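Local coordinates for protein S-adenosyl-L-methionine-dependent 2-deoxy-scyllo-inosamine dehydrogenase (Bacillus circulans, PDB 4M7S) that uses S-adenosyl-L-methionine and iron-sulfur clusters to oxidise 2-deoxy-scyllo-inosamine to amino-dideoxy-scyllo-inosose in the biosynthesis of the antibiotic butirosin, at residues D52-L66 against I82-L96. Numbering follows the deposited sequence. Where two conformers were deposited one is given.
Sequences DFAGRISFHFYGEPL and IPRARPIIYTNGDFL. With SF4 (iron/sulfur cluster), chain C.
Arg86 N donates to Gly55 O, Ile57 N to Arg86 O, and Ile88 N to Ile57 O (2.8 Å). These bonds join 56-58 and 86-91 as neighbouring parallel strands of a beta-alpha-beta unit; helix 71-81 makes the crossover. Beyond them the two chains part, and water 2 accepts from both Phe59 N and Tyr90 N. On one face, Ile57 CG2 packs on Pro87, while its CD1 meets Ile82 CD1 at 4.1 Å, under helix 38-50. Phe59 lies alongside Pro87 and turns the edge of its ring to Pro87 CB. On the other face, the edge of the Tyr90 ring meets Ser58 CB, with CE1 3.5 Å away. Ser58 OG is buried there without a polar partner.

At the N-terminal end of both segments, Ala54 CB sits over one face of the Arg84 guanidinium. The Arg84 chain bends at chi3 (66°), bringing NH1 to a long salt bridge with Asp52 OD2 at 3.4 Å.

At the cluster end, His60 is given in one of two deposited conformers. In this one ND1 donates to Tyr90 O at 2.8 Å, from above the carbonyl plane, and NE2 lies 3.9 Å from S2 of the iron-sulfur cluster. Glu64 bends at chi2 (51°) and brings its carboxylate to the backbone of Asn92. OE2 accepts a nearly straight bond from Asn92 N (2.9 Å) on its syn side, tilted from the carboxylate plane. OE1 accepts from Leu66 N. Thr91 OG1 sits implausibly close to OE1, so the details of that bond are doubtful. Asn92 ND2 bonds to Asn17 and approaches cluster S3 at 3.7 Å.

Two backbone donors, Asn92 N and Leu66 N, thus hold the position and rotation of the buried Glu64 carboxylate. Glu64 in turn ties down the backbone of Asn92, a cluster-pocket residue, and so probably helps shape the radical SAM site at the strand's C-terminal end.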
loop_
_atom_site.group_PDB
_atom_site.type_symbol
_atom_site.label_atom_id
_atom_site.label_comp_id
_atom_site.label_asym_id
_atom_site.label_seq_id
_atom_site.Cartn_x
_atom_site.Cartn_y
_atom_site.Cartn_z
ATOM N N ASP A 52 4.522 17.493 -3.654
ATOM C CA ASP A 52 5.833 17.121 -4.198
ATOM C C ASP A 52 6.279 15.757 -3.648
ATOM O O ASP A 52 7.438 15.569 -3.266
ATOM C CB ASP A 52 6.878 18.198 -3.882
ATOM C CG ASP A 52 8.127 18.078 -4.745
ATOM O OD1 ASP A 52 8.121 17.284 -5.709
ATOM O OD2 ASP A 52 9.112 18.793 -4.462
ATOM N N PHE A 53 5.342 14.816 -3.598
ATOM C CA PHE A 53 5.589 13.507 -2.998
ATOM C C PHE A 53 6.795 12.778 -3.599
ATOM O O PHE A 53 6.872 12.576 -4.815
ATOM C CB PHE A 53 4.350 12.628 -3.105
ATOM C CG PHE A 53 4.527 11.278 -2.482
ATOM C CD1 PHE A 53 4.705 11.153 -1.106
ATOM C CD2 PHE A 53 4.530 10.139 -3.266
ATOM C CE1 PHE A 53 4.878 9.906 -0.524
ATOM C CE2 PHE A 53 4.705 8.892 -2.697
ATOM C CZ PHE A 53 4.874 8.774 -1.328
ATOM N N ALA A 54 7.730 12.386 -2.737
ATOM C CA ALA A 54 8.988 11.796 -3.180
ATOM C C ALA A 54 9.297 10.494 -2.457
ATOM O O ALA A 54 10.455 10.085 -2.388
ATOM C CB ALA A 54 10.138 12.798 -2.990
ATOM N N GLY A 55 8.269 9.836 -1.926
ATOM C CA GLY A 55 8.464 8.559 -1.263
ATOM C C GLY A 55 8.163 7.419 -2.217
ATOM O O GLY A 55 8.215 7.591 -3.439
ATOM N N ARG A 56 7.835 6.253 -1.671
ATOM C CA ARG A 56 7.495 5.110 -2.516
ATOM C C ARG A 56 6.003 5.063 -2.806
ATOM O O ARG A 56 5.179 5.416 -1.957
ATOM C CB ARG A 56 7.900 3.798 -1.850
ATOM C CG ARG A 56 9.108 3.873 -0.972
ATOM C CD ARG A 56 10.278 3.158 -1.589
ATOM N NE ARG A 56 11.284 2.830 -0.586
ATOM C CZ ARG A 56 12.128 3.711 -0.054
ATOM N NH1 ARG A 56 12.095 4.985 -0.427
ATOM N NH2 ARG A 56 13.005 3.315 0.857
ATOM N N ILE A 57 5.656 4.622 -4.009
ATOM C CA ILE A 57 4.263 4.366 -4.345
ATOM C C ILE A 57 4.115 2.942 -4.889
ATOM O O ILE A 57 4.834 2.544 -5.809
ATOM C CB ILE A 57 3.689 5.433 -5.333
ATOM C CG1 ILE A 57 2.251 5.096 -5.736
ATOM C CG2 ILE A 57 4.579 5.580 -6.575
ATOM C CD1 ILE A 57 1.498 6.282 -6.344
ATOM N N SER A 58 3.221 2.160 -4.287
ATOM C CA SER A 58 2.883 0.833 -4.817
ATOM C C SER A 58 1.415 0.742 -5.262
ATOM O O SER A 58 0.593 1.583 -4.879
ATOM C CB SER A 58 3.243 -0.286 -3.834
ATOM O OG SER A 58 2.953 0.067 -2.504
ATOM N N PHE A 59 1.099 -0.272 -6.071
ATOM C CA PHE A 59 -0.188 -0.345 -6.770
ATOM C C PHE A 59 -1.010 -1.581 -6.424
ATOM O O PHE A 59 -1.840 -2.040 -7.230
ATOM C CB PHE A 59 0.049 -0.309 -8.277
ATOM C CG PHE A 59 0.847 0.872 -8.719
ATOM C CD1 PHE A 59 0.218 2.069 -9.043
ATOM C CD2 PHE A 59 2.231 0.802 -8.784
ATOM C CE1 PHE A 59 0.949 3.167 -9.449
ATOM C CE2 PHE A 59 2.978 1.911 -9.176
ATOM C CZ PHE A 59 2.333 3.090 -9.516
ATOM N N HIS A 60 -0.805 -2.094 -5.200
ATOM C CA HIS A 60 -1.307 -3.408 -4.729
ATOM C C HIS A 60 -1.815 -3.350 -3.274
ATOM O O HIS A 60 -1.021 -3.108 -2.362
ATOM C CB HIS A 60 -0.143 -4.413 -4.797
ATOM C CG HIS A 60 -0.483 -5.812 -4.363
ATOM N ND1 HIS A 60 -0.101 -6.920 -5.088
ATOM C CD2 HIS A 60 -1.123 -6.287 -3.266
ATOM C CE1 HIS A 60 -0.514 -8.015 -4.473
ATOM N NE2 HIS A 60 -1.136 -7.660 -3.366
ATOM N N PHE A 61 -3.105 -3.601 -3.030
ATOM C CA PHE A 61 -3.579 -3.628 -1.647
ATOM C C PHE A 61 -3.755 -5.111 -1.379
ATOM O O PHE A 61 -2.921 -5.737 -0.712
ATOM C CB PHE A 61 -4.887 -2.848 -1.464
ATOM C CG PHE A 61 -5.395 -2.830 -0.055
ATOM C CD1 PHE A 61 -4.508 -2.882 1.021
ATOM C CD2 PHE A 61 -6.759 -2.782 0.203
ATOM C CE1 PHE A 61 -4.966 -2.885 2.324
ATOM C CE2 PHE A 61 -7.236 -2.782 1.514
ATOM C CZ PHE A 61 -6.332 -2.840 2.581
ATOM N N TYR A 62 -4.818 -5.688 -1.927
ATOM C CA TYR A 62 -4.979 -7.144 -1.879
ATOM C C TYR A 62 -5.395 -7.681 -3.241
ATOM O O TYR A 62 -6.046 -8.731 -3.352
ATOM C CB TYR A 62 -5.974 -7.553 -0.806
ATOM C CG TYR A 62 -5.394 -7.554 0.589
ATOM C CD1 TYR A 62 -4.729 -8.669 1.086
ATOM C CD2 TYR A 62 -5.507 -6.437 1.405
ATOM C CE1 TYR A 62 -4.199 -8.674 2.367
ATOM C CE2 TYR A 62 -4.977 -6.428 2.685
ATOM C CZ TYR A 62 -4.323 -7.545 3.157
ATOM O OH TYR A 62 -3.805 -7.529 4.428
ATOM N N GLY A 63 -5.016 -6.946 -4.278
ATOM C CA GLY A 63 -5.300 -7.353 -5.642
ATOM C C GLY A 63 -4.024 -7.415 -6.454
ATOM O O GLY A 63 -2.962 -6.989 -5.990
ATOM N N GLU A 64 -4.129 -7.951 -7.667
ATOM C CA GLU A 64 -2.990 -8.076 -8.566
ATOM C C GLU A 64 -2.939 -6.863 -9.486
ATOM O O GLU A 64 -3.846 -6.671 -10.304
ATOM C CB GLU A 64 -3.141 -9.356 -9.399
ATOM C CG GLU A 64 -2.070 -9.527 -10.455
ATOM C CD GLU A 64 -0.659 -9.367 -9.887
ATOM O OE1 GLU A 64 0.181 -8.730 -10.563
ATOM O OE2 GLU A 64 -0.389 -9.893 -8.781
ATOM N N PRO A 65 -1.884 -6.035 -9.366
ATOM C CA PRO A 65 -1.859 -4.807 -10.173
ATOM C C PRO A 65 -1.772 -5.067 -11.681
ATOM O O PRO A 65 -2.304 -4.272 -12.449
ATOM C CB PRO A 65 -0.611 -4.059 -9.665
ATOM C CG PRO A 65 0.258 -5.128 -9.041
ATOM C CD PRO A 65 -0.704 -6.169 -8.490
ATOM N N LEU A 66 -1.129 -6.150 -12.106
ATOM C CA LEU A 66 -1.040 -6.445 -13.545
ATOM C C LEU A 66 -2.386 -6.813 -14.176
ATOM O O LEU A 66 -2.481 -6.998 -15.393
ATOM C CB LEU A 66 -0.007 -7.536 -13.840
ATOM C CG LEU A 66 1.460 -7.272 -13.492
ATOM C CD1 LEU A 66 2.367 -8.011 -14.457
ATOM C CD2 LEU A 66 1.796 -5.803 -13.500
ATOM N N ILE A 82 4.360 12.890 -10.115
ATOM C CA ILE A 82 5.285 12.730 -8.993
ATOM C C ILE A 82 6.608 12.072 -9.424
ATOM O O ILE A 82 6.935 10.969 -8.986
ATOM C CB ILE A 82 4.618 11.946 -7.833
ATOM C CG1 ILE A 82 3.999 10.641 -8.338
ATOM C CG2 ILE A 82 3.518 12.783 -7.179
ATOM C CD1 ILE A 82 3.382 9.773 -7.220
ATOM N N PRO A 83 7.378 12.759 -10.286
ATOM C CA PRO A 83 8.582 12.149 -10.862
ATOM C C PRO A 83 9.682 11.859 -9.828
ATOM O O PRO A 83 10.570 11.053 -10.114
ATOM C CB PRO A 83 9.058 13.199 -11.882
ATOM C CG PRO A 83 8.491 14.493 -11.400
ATOM C CD PRO A 83 7.175 14.142 -10.753
ATOM N N ARG A 84 9.625 12.501 -8.661
ATOM C CA ARG A 84 10.556 12.186 -7.570
ATOM C C ARG A 84 10.184 10.887 -6.833
ATOM O O ARG A 84 11.026 10.283 -6.172
ATOM C CB ARG A 84 10.611 13.315 -6.538
ATOM C CG ARG A 84 10.972 14.683 -7.071
ATOM C CD ARG A 84 10.964 15.712 -5.932
ATOM N NE ARG A 84 12.024 15.459 -4.953
ATOM C CZ ARG A 84 11.912 15.667 -3.642
ATOM N NH1 ARG A 84 10.775 16.124 -3.124
ATOM N NH2 ARG A 84 12.940 15.403 -2.844
ATOM N N ALA A 85 8.925 10.466 -6.931
ATOM C CA ALA A 85 8.469 9.283 -6.195
ATOM C C ALA A 85 9.094 8.013 -6.761
ATOM O O ALA A 85 9.640 8.025 -7.863
ATOM C CB ALA A 85 6.960 9.176 -6.220
ATOM N N ARG A 86 9.002 6.917 -6.009
ATOM C CA ARG A 86 9.594 5.645 -6.422
ATOM C C ARG A 86 8.516 4.585 -6.580
ATOM O O ARG A 86 8.046 4.023 -5.588
ATOM C CB ARG A 86 10.654 5.200 -5.403
ATOM C CG ARG A 86 11.275 3.823 -5.663
ATOM C CD ARG A 86 12.510 3.627 -4.785
ATOM N NE ARG A 86 12.982 2.245 -4.787
ATOM C CZ ARG A 86 13.841 1.746 -5.671
ATOM N NH1 ARG A 86 14.217 0.477 -5.585
ATOM N NH2 ARG A 86 14.328 2.514 -6.637
ATOM N N PRO A 87 8.101 4.326 -7.833
ATOM C CA PRO A 87 7.034 3.372 -8.151
ATOM C C PRO A 87 7.514 1.925 -8.057
ATOM O O PRO A 87 8.526 1.571 -8.665
ATOM C CB PRO A 87 6.674 3.713 -9.612
ATOM C CG PRO A 87 7.321 5.066 -9.888
ATOM C CD PRO A 87 8.548 5.063 -9.029
ATOM N N ILE A 88 6.790 1.109 -7.293
ATOM C CA ILE A 88 7.153 -0.285 -7.076
ATOM C C ILE A 88 5.964 -1.166 -7.420
ATOM O O ILE A 88 4.839 -0.864 -7.022
ATOM C CB ILE A 88 7.462 -0.564 -5.595
ATOM C CG1 ILE A 88 8.413 0.485 -5.018
ATOM C CG2 ILE A 88 7.999 -1.990 -5.419
ATOM C CD1 ILE A 88 9.776 0.476 -5.644
ATOM N N ILE A 89 6.206 -2.259 -8.137
ATOM C CA ILE A 89 5.147 -3.235 -8.385
ATOM C C ILE A 89 5.314 -4.453 -7.472
ATOM O O ILE A 89 6.371 -5.092 -7.467
ATOM C CB ILE A 89 5.143 -3.726 -9.849
ATOM C CG1 ILE A 89 4.665 -2.625 -10.795
ATOM C CG2 ILE A 89 4.237 -4.963 -9.999
ATOM C CD1 ILE A 89 3.172 -2.401 -10.747
ATOM N N TYR A 90 4.280 -4.768 -6.697
ATOM C CA TYR A 90 4.237 -6.035 -5.983
ATOM C C TYR A 90 3.259 -6.934 -6.748
ATOM O O TYR A 90 2.081 -6.595 -6.892
ATOM C CB TYR A 90 3.761 -5.825 -4.552
ATOM C CG TYR A 90 4.691 -4.987 -3.685
ATOM C CD1 TYR A 90 4.726 -3.602 -3.792
ATOM C CD2 TYR A 90 5.514 -5.586 -2.746
ATOM C CE1 TYR A 90 5.561 -2.834 -2.987
ATOM C CE2 TYR A 90 6.350 -4.831 -1.933
ATOM C CZ TYR A 90 6.370 -3.459 -2.063
ATOM O OH TYR A 90 7.200 -2.707 -1.262
ATOM N N THR A 91 3.742 -8.068 -7.247
ATOM C CA THR A 91 2.922 -8.888 -8.141
ATOM C C THR A 91 3.118 -10.386 -7.895
ATOM O O THR A 91 4.197 -10.797 -7.476
ATOM C CB THR A 91 3.241 -8.544 -9.616
ATOM O OG1 THR A 91 2.458 -9.368 -10.490
ATOM C CG2 THR A 91 4.734 -8.748 -9.912
ATOM N N ASN A 92 2.088 -11.203 -8.143
ATOM C CA ASN A 92 2.271 -12.653 -8.069
ATOM C C ASN A 92 3.032 -13.197 -9.271
ATOM O O ASN A 92 3.397 -14.375 -9.299
ATOM C CB ASN A 92 0.955 -13.427 -7.866
ATOM C CG ASN A 92 -0.075 -13.156 -8.950
ATOM O OD1 ASN A 92 0.263 -12.927 -10.119
ATOM N ND2 ASN A 92 -1.351 -13.167 -8.560
ATOM N N GLY A 93 3.246 -12.341 -10.268
ATOM C CA GLY A 93 4.056 -12.695 -11.425
ATOM C C GLY A 93 3.342 -13.398 -12.574
ATOM O O GLY A 93 3.908 -13.514 -13.661
ATOM N N ASP A 94 2.111 -13.862 -12.356
ATOM C CA ASP A 94 1.427 -14.674 -13.369
ATOM C C ASP A 94 1.154 -13.923 -14.678
ATOM O O ASP A 94 0.931 -14.537 -15.723
ATOM C CB ASP A 94 0.116 -15.227 -12.815
ATOM C CG ASP A 94 0.320 -16.079 -11.578
ATOM O OD1 ASP A 94 1.425 -16.643 -11.421
ATOM O OD2 ASP A 94 -0.624 -16.185 -10.768
ATOM N N PHE A 95 1.145 -12.597 -14.604
ATOM C CA PHE A 95 0.921 -11.754 -15.775
ATOM C C PHE A 95 2.179 -11.018 -16.233
ATOM O O PHE A 95 2.147 -10.285 -17.220
ATOM C CB PHE A 95 -0.193 -10.739 -15.493
ATOM C CG PHE A 95 -1.564 -11.350 -15.442
ATOM C CD1 PHE A 95 -2.329 -11.451 -16.590
ATOM C CD2 PHE A 95 -2.082 -11.826 -14.248
ATOM C CE1 PHE A 95 -3.598 -12.021 -16.554
ATOM C CE2 PHE A 95 -3.344 -12.401 -14.199
ATOM C CZ PHE A 95 -4.105 -12.501 -15.358
ATOM N N LEU A 96 3.286 -11.221 -15.522
ATOM C CA LEU A 96 4.526 -10.501 -15.809
ATOM C C LEU A 96 5.361 -11.145 -16.919
ATOM O O LEU A 96 6.324 -11.859 -16.646
ATOM C CB LEU A 96 5.374 -10.356 -14.540
ATOM C CG LEU A 96 6.544 -9.372 -14.628
ATOM C CD1 LEU A 96 6.058 -8.004 -15.073
ATOM C CD2 LEU A 96 7.258 -9.272 -13.287
HETATM FE FE1 SF4 C . -3.558 -12.776 -4.598
HETATM FE FE2 SF4 C . -2.607 -14.807 -3.163
HETATM FE FE3 SF4 C . -3.731 -12.750 -1.913
HETATM FE FE4 SF4 C . -1.334 -12.387 -3.130
HETATM S S1 SF4 C . -1.748 -13.722 -1.309
HETATM S S2 SF4 C . -3.128 -10.970 -3.249
HETATM S S3 SF4 C . -1.534 -13.806 -4.936
HETATM S S4 SF4 C . -4.820 -14.231 -3.315
HETATM O O HOH W 1 7.616 13.987 -7.115
HETATM O O HOH W 2 1.983 -3.015 -6.690
HETATM O O HOH W 3 0.673 -11.105 -12.218
#